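Local atomic coordinates of sulfide-quinone reductase (Aquifex aeolicus, PDB entry 3HYW), a protein that oxidises hydrogen sulfide with FAD and a quinone as electron acceptor, building up polysulfide that is typically released as cyclooctasulfur. Residues T31-R36 with N86-Q91; Y161-M166 with A245-F250; F358-V363 with E368-K373. All coordinates share one frame; numbering follows the deposited sequence.

Contact 1. Residues T31-R36 with N86-Q91; sequences TLISDR and NTVTTQ. With FAD (flavin-adenine dinucleotide), chain G.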
loop_
_atom_site.group_PDB
_atom_site.type_symbol
_atom_site.label_atom_id
_atom_site.label_comp_id
_atom_site.label_asym_id
_atom_site.label_seq_id
_atom_site.Cartn_x
_atom_site.Cartn_y
_atom_site.Cartn_z
ATOM N N THR A 31 -29.764 41.435 10.611
ATOM C CA THR A 31 -30.325 40.741 11.750
ATOM C C THR A 31 -29.896 39.283 11.682
ATOM O O THR A 31 -30.075 38.617 10.655
ATOM C CB THR A 31 -31.865 40.847 11.767
ATOM O OG1 THR A 31 -32.248 42.230 11.770
ATOM C CG2 THR A 31 -32.450 40.160 12.996
ATOM N N LEU A 32 -29.320 38.800 12.777
ATOM C CA LEU A 32 -28.957 37.399 12.893
ATOM C C LEU A 32 -29.886 36.718 13.891
ATOM O O LEU A 32 -30.038 37.177 15.031
ATOM C CB LEU A 32 -27.490 37.244 13.306
ATOM C CG LEU A 32 -26.870 35.841 13.200
ATOM C CD1 LEU A 32 -25.448 35.911 12.643
ATOM C CD2 LEU A 32 -26.870 35.137 14.542
ATOM N N ILE A 33 -30.506 35.630 13.442
ATOM C CA ILE A 33 -31.400 34.829 14.269
ATOM C C ILE A 33 -30.741 33.476 14.531
ATOM O O ILE A 33 -30.404 32.758 13.591
ATOM C CB ILE A 33 -32.771 34.589 13.562
ATOM C CG1 ILE A 33 -33.416 35.917 13.132
ATOM C CG2 ILE A 33 -33.704 33.787 14.461
ATOM C CD1 ILE A 33 -34.652 35.754 12.248
ATOM N N SER A 34 -30.575 33.128 15.806
ATOM C CA SER A 34 -30.029 31.825 16.178
ATOM C C SER A 34 -30.661 31.275 17.452
ATOM O O SER A 34 -30.934 32.025 18.387
ATOM C CB SER A 34 -28.513 31.902 16.349
ATOM O OG SER A 34 -27.948 30.608 16.408
ATOM N N ASP A 35 -30.880 29.962 17.476
ATOM C CA ASP A 35 -31.471 29.286 18.634
ATOM C C ASP A 35 -30.465 29.055 19.772
ATOM O O ASP A 35 -30.857 28.841 20.919
ATOM C CB ASP A 35 -32.156 27.968 18.221
ATOM C CG ASP A 35 -31.195 26.960 17.602
ATOM O OD1 ASP A 35 -30.051 27.323 17.271
ATOM O OD2 ASP A 35 -31.593 25.790 17.436
ATOM N N ARG A 36 -29.177 29.091 19.445
ATOM C CA ARG A 36 -28.131 29.011 20.453
ATOM C C ARG A 36 -27.654 30.413 20.813
ATOM O O ARG A 36 -27.490 31.248 19.929
ATOM C CB ARG A 36 -26.961 28.160 19.953
ATOM C CG ARG A 36 -27.189 26.680 20.122
ATOM C CD ARG A 36 -26.054 25.862 19.532
ATOM N NE ARG A 36 -26.216 24.443 19.838
ATOM C CZ ARG A 36 -26.907 23.579 19.098
ATOM N NH1 ARG A 36 -27.512 23.979 17.985
ATOM N NH2 ARG A 36 -26.991 22.307 19.475
ATOM N N ASN A 86 -41.400 37.369 1.604
ATOM C CA ASN A 86 -40.077 37.762 2.116
ATOM C C ASN A 86 -40.055 37.910 3.636
ATOM O O ASN A 86 -39.598 38.924 4.169
ATOM C CB ASN A 86 -39.567 39.050 1.450
ATOM C CG ASN A 86 -39.414 38.916 -0.047
ATOM O OD1 ASN A 86 -38.722 38.027 -0.538
ATOM N ND2 ASN A 86 -40.066 39.805 -0.786
ATOM N N THR A 87 -40.551 36.892 4.332
ATOM C CA THR A 87 -40.602 36.929 5.792
ATOM C C THR A 87 -40.034 35.679 6.451
ATOM O O THR A 87 -40.030 34.594 5.869
ATOM C CB THR A 87 -42.033 37.118 6.318
ATOM O OG1 THR A 87 -42.854 36.053 5.836
ATOM C CG2 THR A 87 -42.613 38.466 5.892
ATOM N N VAL A 88 -39.560 35.860 7.679
ATOM C CA VAL A 88 -39.179 34.768 8.563
ATOM C C VAL A 88 -40.010 34.902 9.837
ATOM O O VAL A 88 -40.202 36.011 10.352
ATOM C CB VAL A 88 -37.664 34.809 8.911
ATOM C CG1 VAL A 88 -37.253 33.597 9.757
ATOM C CG2 VAL A 88 -36.825 34.856 7.646
ATOM N N THR A 89 -40.507 33.776 10.337
ATOM C CA THR A 89 -41.247 33.760 11.589
ATOM C C THR A 89 -40.486 32.937 12.617
ATOM O O THR A 89 -40.037 31.833 12.321
ATOM C CB THR A 89 -42.674 33.193 11.406
ATOM O OG1 THR A 89 -43.248 33.720 10.205
ATOM C CG2 THR A 89 -43.563 33.545 12.598
ATOM N N THR A 90 -40.340 33.485 13.820
ATOM C CA THR A 90 -39.649 32.787 14.901
ATOM C C THR A 90 -40.616 31.913 15.697
ATOM O O THR A 90 -41.833 31.991 15.509
ATOM C CB THR A 90 -38.906 33.766 15.843
ATOM O OG1 THR A 90 -39.849 34.640 16.471
ATOM C CG2 THR A 90 -37.880 34.590 15.078
ATOM N N GLN A 91 -40.066 31.092 16.590
ATOM C CA GLN A 91 -40.854 30.173 17.412
ATOM C C GLN A 91 -41.904 30.888 18.277
ATOM O O GLN A 91 -43.003 30.373 18.468
ATOM C CB GLN A 91 -39.925 29.310 18.273
ATOM C CG GLN A 91 -40.571 28.049 18.841
ATOM C CD GLN A 91 -39.569 26.930 19.105
ATOM O OE1 GLN A 91 -38.427 27.173 19.501
ATOM N NE2 GLN A 91 -40.002 25.689 18.885
HETATM P PA FAD G . -22.935 25.561 12.503
HETATM O O1A FAD G . -21.586 26.204 12.696
HETATM O O2A FAD G . -23.251 24.285 13.222
HETATM O O5B FAD G . -24.013 26.678 12.886
HETATM C C5B FAD G . -25.411 26.535 12.695
HETATM C C4B FAD G . -26.083 27.561 13.594
HETATM O O4B FAD G . -27.471 27.656 13.278
HETATM C C3B FAD G . -26.012 27.144 15.054
HETATM O O3B FAD G . -25.734 28.303 15.848
HETATM C C2B FAD G . -27.403 26.614 15.345
HETATM O O2B FAD G . -27.747 26.748 16.722
HETATM C C1B FAD G . -28.257 27.503 14.460
HETATM N N9A FAD G . -29.590 26.949 14.101
HETATM C C8A FAD G . -29.891 25.671 13.782
HETATM N N7A FAD G . -31.215 25.594 13.496
HETATM C C5A FAD G . -31.738 26.834 13.646
HETATM C C6A FAD G . -33.017 27.370 13.501
HETATM N N6A FAD G . -34.053 26.581 13.134
HETATM N N1A FAD G . -33.218 28.695 13.728
HETATM C C2A FAD G . -32.201 29.496 14.093
HETATM N N3A FAD G . -30.961 29.004 14.243
HETATM C C4A FAD G . -30.706 27.683 14.021
HETATM N N1 FAD G . -14.524 21.744 9.522
HETATM C C2 FAD G . -13.212 22.050 9.339
HETATM O O2 FAD G . -12.865 22.740 8.359
HETATM N N3 FAD G . -12.260 21.631 10.207
HETATM C C4 FAD G . -12.606 20.892 11.281
HETATM O O4 FAD G . -11.661 20.450 12.163
HETATM C C4X FAD G . -13.940 20.564 11.488
HETATM N N5 FAD G . -14.279 19.817 12.563
HETATM C C5X FAD G . -15.571 19.493 12.789
HETATM C C6 FAD G . -15.898 18.732 13.916
HETATM C C7 FAD G . -17.219 18.375 14.168
HETATM C C7M FAD G . -17.527 17.542 15.399
HETATM C C8 FAD G . -18.216 18.787 13.280
HETATM C C8M FAD G . -19.676 18.430 13.491
HETATM C C9 FAD G . -17.880 19.543 12.154
HETATM C C9A FAD G . -16.553 19.919 11.895
HETATM N N10 FAD G . -16.217 20.676 10.809
HETATM C C10 FAD G . -14.915 20.998 10.591
HETATM C "C1'" FAD G . -17.254 21.065 9.825
HETATM C "C2'" FAD G . -17.793 22.480 9.786
HETATM O "O2'" FAD G . -16.715 23.423 9.762
HETATM C "C3'" FAD G . -18.749 22.686 10.962
HETATM O "O3'" FAD G . -19.818 21.712 10.882
HETATM C "C4'" FAD G . -19.329 24.094 10.966
HETATM O "O4'" FAD G . -19.859 24.350 12.273
HETATM C "C5'" FAD G . -20.421 24.245 9.914
HETATM O "O5'" FAD G . -20.877 25.594 9.877
HETATM P P FAD G . -22.433 25.972 9.686
HETATM O O1P FAD G . -22.544 27.471 9.767
HETATM O O2P FAD G . -23.005 25.252 8.484
HETATM O O3P FAD G . -23.179 25.293 10.944
#
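I33 is the one residue of 31-36 that reaches 86-91, and it does so with both branches. Its CG1 arm runs extended to CD1, which meets V88 CG1 tip to tip at 4.2 Å; CG2, anti to the backbone N, faces T90 CG2 at 4.3 Å. The backbone beyond I33 turns to the adenosine of FAD. D35 has its CG between backbone N and carbonyl carbon (chi1 61°), which puts OD1 on the ribose: O2B donates to OD1 in a bond refined at 2.4 Å, so short that its exact length is doubtful. R36 grips the same oxygen in the plane of its guanidinium, NH1 to O2B 3.1 Å and nearly straight at 163°, while NH2 makes a salt bridge to E127. An alanine in place of D35 is likely to leave the O2B hydroxyl without its acceptor and the ribose less firmly fixed. Farther out, I96 packs on both I33 and T90, so the small antiparallel sheet lies against strand 29-33. An acidic residue following the core of the second strand, bonded to the adenosine ribose, is the hallmark of the Rossmann-type FAD-binding fold.

Contact 2. Residues Y161-M166 with A245-F250; sequences YEFALM and AKFTMF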
loop_
_atom_site.group_PDB
_atom_site.type_symbol
_atom_site.label_atom_id
_atom_site.label_comp_id
_atom_site.label_asym_id
_atom_site.label_seq_id
_atom_site.Cartn_x
_atom_site.Cartn_y
_atom_site.Cartn_z
ATOM N N TYR A 161 -12.416 10.132 12.660
ATOM C CA TYR A 161 -10.986 9.812 12.637
ATOM C C TYR A 161 -10.225 10.518 13.756
ATOM O O TYR A 161 -9.391 9.904 14.432
ATOM C CB TYR A 161 -10.383 10.186 11.286
ATOM C CG TYR A 161 -10.803 9.262 10.182
ATOM C CD1 TYR A 161 -10.146 8.050 9.988
ATOM C CD2 TYR A 161 -11.872 9.578 9.347
ATOM C CE1 TYR A 161 -10.538 7.185 8.983
ATOM C CE2 TYR A 161 -12.263 8.717 8.339
ATOM C CZ TYR A 161 -11.590 7.522 8.165
ATOM O OH TYR A 161 -11.957 6.658 7.170
ATOM N N GLU A 162 -10.513 11.808 13.944
ATOM C CA GLU A 162 -9.900 12.593 15.014
ATOM C C GLU A 162 -10.175 11.977 16.372
ATOM O O GLU A 162 -9.252 11.759 17.153
ATOM C CB GLU A 162 -10.429 14.031 15.028
ATOM C CG GLU A 162 -9.831 14.959 14.016
ATOM C CD GLU A 162 -10.261 16.394 14.262
ATOM O OE1 GLU A 162 -11.488 16.645 14.271
ATOM O OE2 GLU A 162 -9.380 17.259 14.467
ATOM N N PHE A 163 -11.451 11.710 16.647
ATOM C CA PHE A 163 -11.882 11.187 17.945
ATOM C C PHE A 163 -11.265 9.819 18.241
ATOM O O PHE A 163 -10.843 9.550 19.368
ATOM C CB PHE A 163 -13.416 11.113 18.026
ATOM C CG PHE A 163 -13.933 10.688 19.380
ATOM C CD1 PHE A 163 -14.240 9.352 19.639
ATOM C CD2 PHE A 163 -14.100 11.622 20.399
ATOM C CE1 PHE A 163 -14.706 8.953 20.899
ATOM C CE2 PHE A 163 -14.568 11.233 21.663
ATOM C CZ PHE A 163 -14.876 9.899 21.908
ATOM N N ALA A 164 -11.219 8.959 17.232
ATOM C CA ALA A 164 -10.619 7.641 17.394
ATOM C C ALA A 164 -9.138 7.742 17.781
ATOM O O ALA A 164 -8.677 7.049 18.694
ATOM C CB ALA A 164 -10.801 6.823 16.133
ATOM N N LEU A 165 -8.400 8.610 17.096
ATOM C CA LEU A 165 -6.968 8.738 17.340
ATOM C C LEU A 165 -6.652 9.500 18.627
ATOM O O LEU A 165 -5.671 9.184 19.317
ATOM C CB LEU A 165 -6.258 9.322 16.116
ATOM C CG LEU A 165 -6.227 8.290 14.986
ATOM C CD1 LEU A 165 -5.966 8.919 13.653
ATOM C CD2 LEU A 165 -5.217 7.183 15.279
ATOM N N MET A 166 -7.512 10.465 18.957
ATOM C CA MET A 166 -7.449 11.198 20.230
ATOM C C MET A 166 -7.675 10.265 21.414
ATOM O O MET A 166 -6.986 10.365 22.429
ATOM C CB MET A 166 -8.498 12.317 20.268
ATOM C CG MET A 166 -8.203 13.484 19.355
ATOM S SD MET A 166 -9.448 14.785 19.494
ATOM C CE MET A 166 -8.717 15.995 18.437
ATOM N N ALA A 245 -18.985 -4.156 21.783
ATOM C CA ALA A 245 -18.699 -2.761 22.104
ATOM C C ALA A 245 -19.217 -2.355 23.479
ATOM O O ALA A 245 -20.393 -2.552 23.793
ATOM C CB ALA A 245 -19.285 -1.855 21.049
ATOM N N LYS A 246 -18.333 -1.781 24.290
ATOM C CA LYS A 246 -18.719 -1.217 25.579
ATOM C C LYS A 246 -18.916 0.296 25.449
ATOM O O LYS A 246 -19.756 0.887 26.129
ATOM C CB LYS A 246 -17.678 -1.550 26.653
ATOM C CG LYS A 246 -18.020 -1.003 28.029
ATOM C CD LYS A 246 -17.192 -1.644 29.123
ATOM C CE LYS A 246 -17.656 -1.160 30.499
ATOM N NZ LYS A 246 -17.537 0.328 30.637
ATOM N N PHE A 247 -18.139 0.912 24.563
ATOM C CA PHE A 247 -18.288 2.332 24.260
ATOM C C PHE A 247 -18.279 2.532 22.753
ATOM O O PHE A 247 -17.441 1.962 22.055
ATOM C CB PHE A 247 -17.172 3.154 24.916
ATOM C CG PHE A 247 -17.133 4.593 24.465
ATOM C CD1 PHE A 247 -16.449 4.955 23.304
ATOM C CD2 PHE A 247 -17.790 5.585 25.194
ATOM C CE1 PHE A 247 -16.427 6.286 22.864
ATOM C CE2 PHE A 247 -17.763 6.919 24.772
ATOM C CZ PHE A 247 -17.084 7.267 23.601
ATOM N N THR A 248 -19.215 3.337 22.257
ATOM C CA THR A 248 -19.230 3.719 20.846
ATOM C C THR A 248 -19.357 5.231 20.649
ATOM O O THR A 248 -19.884 5.949 21.506
ATOM C CB THR A 248 -20.374 3.023 20.048
ATOM O OG1 THR A 248 -21.643 3.472 20.529
ATOM C CG2 THR A 248 -20.299 1.509 20.169
ATOM N N MET A 249 -18.863 5.698 19.507
ATOM C CA MET A 249 -19.071 7.063 19.069
ATOM C C MET A 249 -19.288 7.003 17.568
ATOM O O MET A 249 -18.366 6.684 16.812
ATOM C CB MET A 249 -17.857 7.939 19.411
ATOM C CG MET A 249 -18.118 9.454 19.397
ATOM S SD MET A 249 -18.620 10.157 17.811
ATOM C CE MET A 249 -17.109 10.046 16.852
ATOM N N PHE A 250 -20.510 7.303 17.140
ATOM C CA PHE A 250 -20.823 7.333 15.725
ATOM C C PHE A 250 -21.263 8.702 15.241
ATOM O O PHE A 250 -21.917 9.453 15.968
ATOM C CB PHE A 250 -21.839 6.241 15.355
ATOM C CG PHE A 250 -21.201 4.908 15.133
ATOM C CD1 PHE A 250 -20.827 4.510 13.855
ATOM C CD2 PHE A 250 -20.919 4.072 16.208
ATOM C CE1 PHE A 250 -20.192 3.294 13.649
ATOM C CE2 PHE A 250 -20.297 2.849 16.007
ATOM C CZ PHE A 250 -19.934 2.460 14.726
#
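A Met-aromatic contact, M249 over the ring of F163, joins helix 158-173 to strand 247-255 inside the second sheet-and-helix unit of this pyridine nucleotide-disulphide oxidoreductase fold. F163 sends its ring from the helix with CG anti to the backbone N (chi1 -175°), straight at the strand. M249 lies across one face of that ring: CG sits 4.0 Å from the ring centroid of F163, a CH-pi contact displaced toward the rim. The methionine is bent at both chi2 and chi3, and the fold of the chain brings CE back to F163 CB at 4.0 Å. SD is above the same face but farther off, 5.1 Å from the F163 centroid, so the methylene groups make the closer touch; M249 CB comes within 3.6 Å of F163 CE1. F247 arrives from the opposite direction and meets F163 edge to edge instead of stacking, CE1 to CE1 at 3.7 Å. The ring is thus covered on one face by M249 and met at its rim by F247. Strand 146-150 runs parallel beside 247-255, with V147 bonding through its backbone to F247 and M249, and its I148 touches F163. T132 and L136 of helix 126-141 press on both phenylalanines, while A49 and M50 of helix 45-50 also touch F163.

Contact 3. Residues F358-V363 with E368-K373; sequences FFADPV and ERVITK. With LMT (dodecyl-beta-D-maltoside), chain I.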
loop_
_atom_site.group_PDB
_atom_site.type_symbol
_atom_site.label_atom_id
_atom_site.label_comp_id
_atom_site.label_asym_id
_atom_site.label_seq_id
_atom_site.Cartn_x
_atom_site.Cartn_y
_atom_site.Cartn_z
ATOM N N PHE A 358 -4.491 17.870 5.484
ATOM C CA PHE A 358 -5.059 17.618 4.168
ATOM C C PHE A 358 -5.422 18.946 3.520
ATOM O O PHE A 358 -5.980 19.843 4.169
ATOM C CB PHE A 358 -6.283 16.689 4.265
ATOM C CG PHE A 358 -5.986 15.377 4.941
ATOM C CD1 PHE A 358 -5.453 14.311 4.219
ATOM C CD2 PHE A 358 -6.207 15.216 6.312
ATOM C CE1 PHE A 358 -5.160 13.098 4.848
ATOM C CE2 PHE A 358 -5.915 14.016 6.950
ATOM C CZ PHE A 358 -5.388 12.952 6.216
ATOM N N PHE A 359 -5.054 19.089 2.253
ATOM C CA PHE A 359 -5.434 20.249 1.459
ATOM C C PHE A 359 -5.891 19.741 0.107
ATOM O O PHE A 359 -5.184 18.964 -0.526
ATOM C CB PHE A 359 -4.255 21.224 1.296
ATOM C CG PHE A 359 -4.536 22.381 0.359
ATOM C CD1 PHE A 359 -3.761 22.572 -0.783
ATOM C CD2 PHE A 359 -5.577 23.273 0.615
ATOM C CE1 PHE A 359 -4.008 23.636 -1.652
ATOM C CE2 PHE A 359 -5.834 24.339 -0.252
ATOM C CZ PHE A 359 -5.050 24.519 -1.383
ATOM N N ALA A 360 -7.081 20.169 -0.311
ATOM C CA ALA A 360 -7.629 19.806 -1.610
ATOM C C ALA A 360 -8.183 21.050 -2.298
ATOM O O ALA A 360 -9.027 21.749 -1.735
ATOM C CB ALA A 360 -8.711 18.740 -1.452
ATOM N N ASP A 361 -7.698 21.320 -3.508
ATOM C CA ASP A 361 -8.081 22.520 -4.251
ATOM C C ASP A 361 -8.459 22.235 -5.713
ATOM O O ASP A 361 -7.581 21.982 -6.538
ATOM C CB ASP A 361 -6.960 23.570 -4.199
ATOM C CG ASP A 361 -7.282 24.817 -5.022
ATOM O OD1 ASP A 361 -8.446 25.253 -5.015
ATOM O OD2 ASP A 361 -6.369 25.352 -5.685
ATOM N N PRO A 362 -9.770 22.290 -6.036
ATOM C CA PRO A 362 -10.880 22.380 -5.087
ATOM C C PRO A 362 -11.152 21.020 -4.451
ATOM O O PRO A 362 -10.518 20.036 -4.819
ATOM C CB PRO A 362 -12.070 22.808 -5.965
ATOM C CG PRO A 362 -11.484 23.160 -7.310
ATOM C CD PRO A 362 -10.249 22.337 -7.427
ATOM N N VAL A 363 -12.080 20.965 -3.503
ATOM C CA VAL A 363 -12.444 19.692 -2.880
ATOM C C VAL A 363 -13.136 18.790 -3.909
ATOM O O VAL A 363 -12.839 17.599 -4.004
ATOM C CB VAL A 363 -13.309 19.895 -1.606
ATOM C CG1 VAL A 363 -13.515 18.581 -0.884
ATOM C CG2 VAL A 363 -12.620 20.839 -0.664
ATOM N N GLU A 368 -6.821 20.943 -8.920
ATOM C CA GLU A 368 -5.568 21.555 -9.344
ATOM C C GLU A 368 -4.416 20.982 -8.513
ATOM O O GLU A 368 -3.349 20.696 -9.045
ATOM C CB GLU A 368 -5.636 23.085 -9.224
ATOM C CG GLU A 368 -4.681 23.851 -10.150
ATOM C CD GLU A 368 -5.142 23.924 -11.614
ATOM O OE1 GLU A 368 -6.294 23.540 -11.924
ATOM O OE2 GLU A 368 -4.344 24.379 -12.462
ATOM N N ARG A 369 -4.639 20.806 -7.211
ATOM C CA ARG A 369 -3.628 20.197 -6.344
ATOM C C ARG A 369 -4.168 19.683 -5.021
ATOM O O ARG A 369 -5.266 20.055 -4.583
ATOM C CB ARG A 369 -2.447 21.153 -6.094
ATOM C CG ARG A 369 -2.766 22.371 -5.235
ATOM C CD ARG A 369 -1.516 23.231 -4.999
ATOM N NE ARG A 369 -0.833 23.555 -6.255
ATOM C CZ ARG A 369 -1.206 24.515 -7.104
ATOM N NH1 ARG A 369 -2.266 25.279 -6.848
ATOM N NH2 ARG A 369 -0.512 24.708 -8.217
ATOM N N VAL A 370 -3.386 18.805 -4.405
ATOM C CA VAL A 370 -3.634 18.346 -3.046
ATOM C C VAL A 370 -2.324 18.364 -2.261
ATOM O O VAL A 370 -1.241 18.312 -2.847
ATOM C CB VAL A 370 -4.246 16.909 -2.986
ATOM C CG1 VAL A 370 -5.616 16.857 -3.648
ATOM C CG2 VAL A 370 -3.298 15.870 -3.586
ATOM N N ILE A 371 -2.435 18.454 -0.938
ATOM C CA ILE A 371 -1.301 18.222 -0.040
ATOM C C ILE A 371 -1.755 17.293 1.074
ATOM O O ILE A 371 -2.794 17.523 1.684
ATOM C CB ILE A 371 -0.736 19.541 0.570
ATOM C CG1 ILE A 371 -0.257 20.485 -0.541
ATOM C CG2 ILE A 371 0.416 19.232 1.543
ATOM C CD1 ILE A 371 0.122 21.884 -0.073
ATOM N N THR A 372 -0.989 16.232 1.311
ATOM C CA THR A 372 -1.271 15.292 2.392
ATOM C C THR A 372 -0.018 15.089 3.221
ATOM O O THR A 372 0.983 14.542 2.742
ATOM C CB THR A 372 -1.757 13.931 1.880
ATOM O OG1 THR A 372 -0.788 13.387 0.970
ATOM C CG2 THR A 372 -3.056 14.088 1.178
ATOM N N LYS A 373 -0.076 15.559 4.461
ATOM C CA LYS A 373 1.083 15.557 5.339
ATOM C C LYS A 373 0.653 15.202 6.746
ATOM O O LYS A 373 -0.528 15.274 7.087
ATOM C CB LYS A 373 1.783 16.921 5.318
ATOM C CG LYS A 373 2.595 17.159 4.055
ATOM C CD LYS A 373 3.313 18.495 4.061
ATOM C CE LYS A 373 4.229 18.612 2.844
ATOM N NZ LYS A 373 4.907 19.938 2.768
HETATM C C1B LMT I . 7.716 19.195 9.149
HETATM C C2B LMT I . 8.444 19.713 10.401
HETATM C C3B LMT I . 9.957 19.523 10.303
HETATM C C4B LMT I . 10.283 18.074 9.955
HETATM C C5B LMT I . 9.576 17.696 8.648
HETATM C C6B LMT I . 9.870 16.262 8.214
HETATM O O1B LMT I . 7.852 20.107 8.050
HETATM O O2B LMT I . 8.142 21.095 10.627
HETATM O O3B LMT I . 10.579 19.880 11.543
HETATM O "O4'" LMT I . 11.704 17.911 9.852
HETATM O O5B LMT I . 8.156 17.870 8.793
HETATM O O6B LMT I . 9.237 15.332 9.102
HETATM C "C1'" LMT I . 4.917 22.152 5.771
HETATM C "C2'" LMT I . 5.030 22.490 7.258
HETATM C "C3'" LMT I . 6.363 22.023 7.837
HETATM C "C4'" LMT I . 6.586 20.539 7.540
HETATM C "C5'" LMT I . 6.490 20.323 6.028
HETATM C "C6'" LMT I . 6.694 18.863 5.643
HETATM O "O1'" LMT I . 3.578 22.427 5.354
HETATM O "O2'" LMT I . 4.888 23.900 7.457
HETATM O "O3'" LMT I . 6.368 22.254 9.248
HETATM O "O5'" LMT I . 5.207 20.762 5.559
HETATM O "O6'" LMT I . 7.706 18.772 4.632
HETATM C C1 LMT I . 3.463 22.811 3.982
HETATM C C2 LMT I . 2.857 24.208 3.863
HETATM C C3 LMT I . 1.469 24.296 4.493
HETATM C C4 LMT I . 0.834 25.655 4.215
HETATM C C5 LMT I . -0.028 26.119 5.383
HETATM C C6 LMT I . -0.810 27.374 5.009
HETATM C C7 LMT I . -1.365 28.073 6.245
HETATM C C8 LMT I . -0.650 29.394 6.510
HETATM C C9 LMT I . 0.470 29.221 7.532
HETATM C C10 LMT I . 1.348 30.463 7.604
HETATM C C11 LMT I . 1.201 31.161 8.950
HETATM C C12 LMT I . 2.510 31.787 9.375
HETATM O O HOH W 1 -3.976 25.483 -4.722
#
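F358 to D361 pair with T372 to R369 in an antiparallel beta hairpin that ends in a classic bulge. The backbone bonds come first: F359 and I371 exchange two, each 2.8 Å from N to O, and D361 N donates to R369 O. At the bulge E368 and R369 both face D361, whose carbonyl oxygen accepts from E368 N at 2.7 Å and from R369 N at 3.2 Å. Apolar contacts lie on both faces. F359 packs CB to CB on I371 at 4.0 Å, and L411 of helix 401-411 touches both. The F359 ring, CG anti to the backbone N (chi1 174°), also crosses R369 at a slant, CE1 against its CG, with the ring and guanidinium planes 6° apart. On the other face F358 CD1 meets T372 CG2 at 3.9 Å. Polar ends find partners beyond the hairpin: E368 OE1 bonds Y178 N of the second subunit, and K373 NZ donates to O5' of the detergent maltoside at 2.9 Å. D361 pairs through OD1 with R342; its OD2 stays beyond salt-bridge distance of R369, and one water spans them, donating to OD2 at 2.6 Å and accepting from R369 NH1.

Overall arrangement
The three contacts sit at different points around FAD and the sulfur and quinone pockets. Contact 1 holds the adenosine end of the cofactor, with its centre about 35 Å from that of contact 2 and about 36 Å from that of contact 3, across the centre of the chain. Contacts 2 and 3 come nearer one another, about 7 Å between nearest atoms, and F194 joins them, its ring meeting those of Y161 and F358 edge-to-face. The M249 side chain is about 8 Å from both FAD and the bound hydrogen sulfide. In contact 3, the F358 side chain is about 4 Å from the octathiocane, and that of F359 about 4 Å from the side chain of quinone-binding I346.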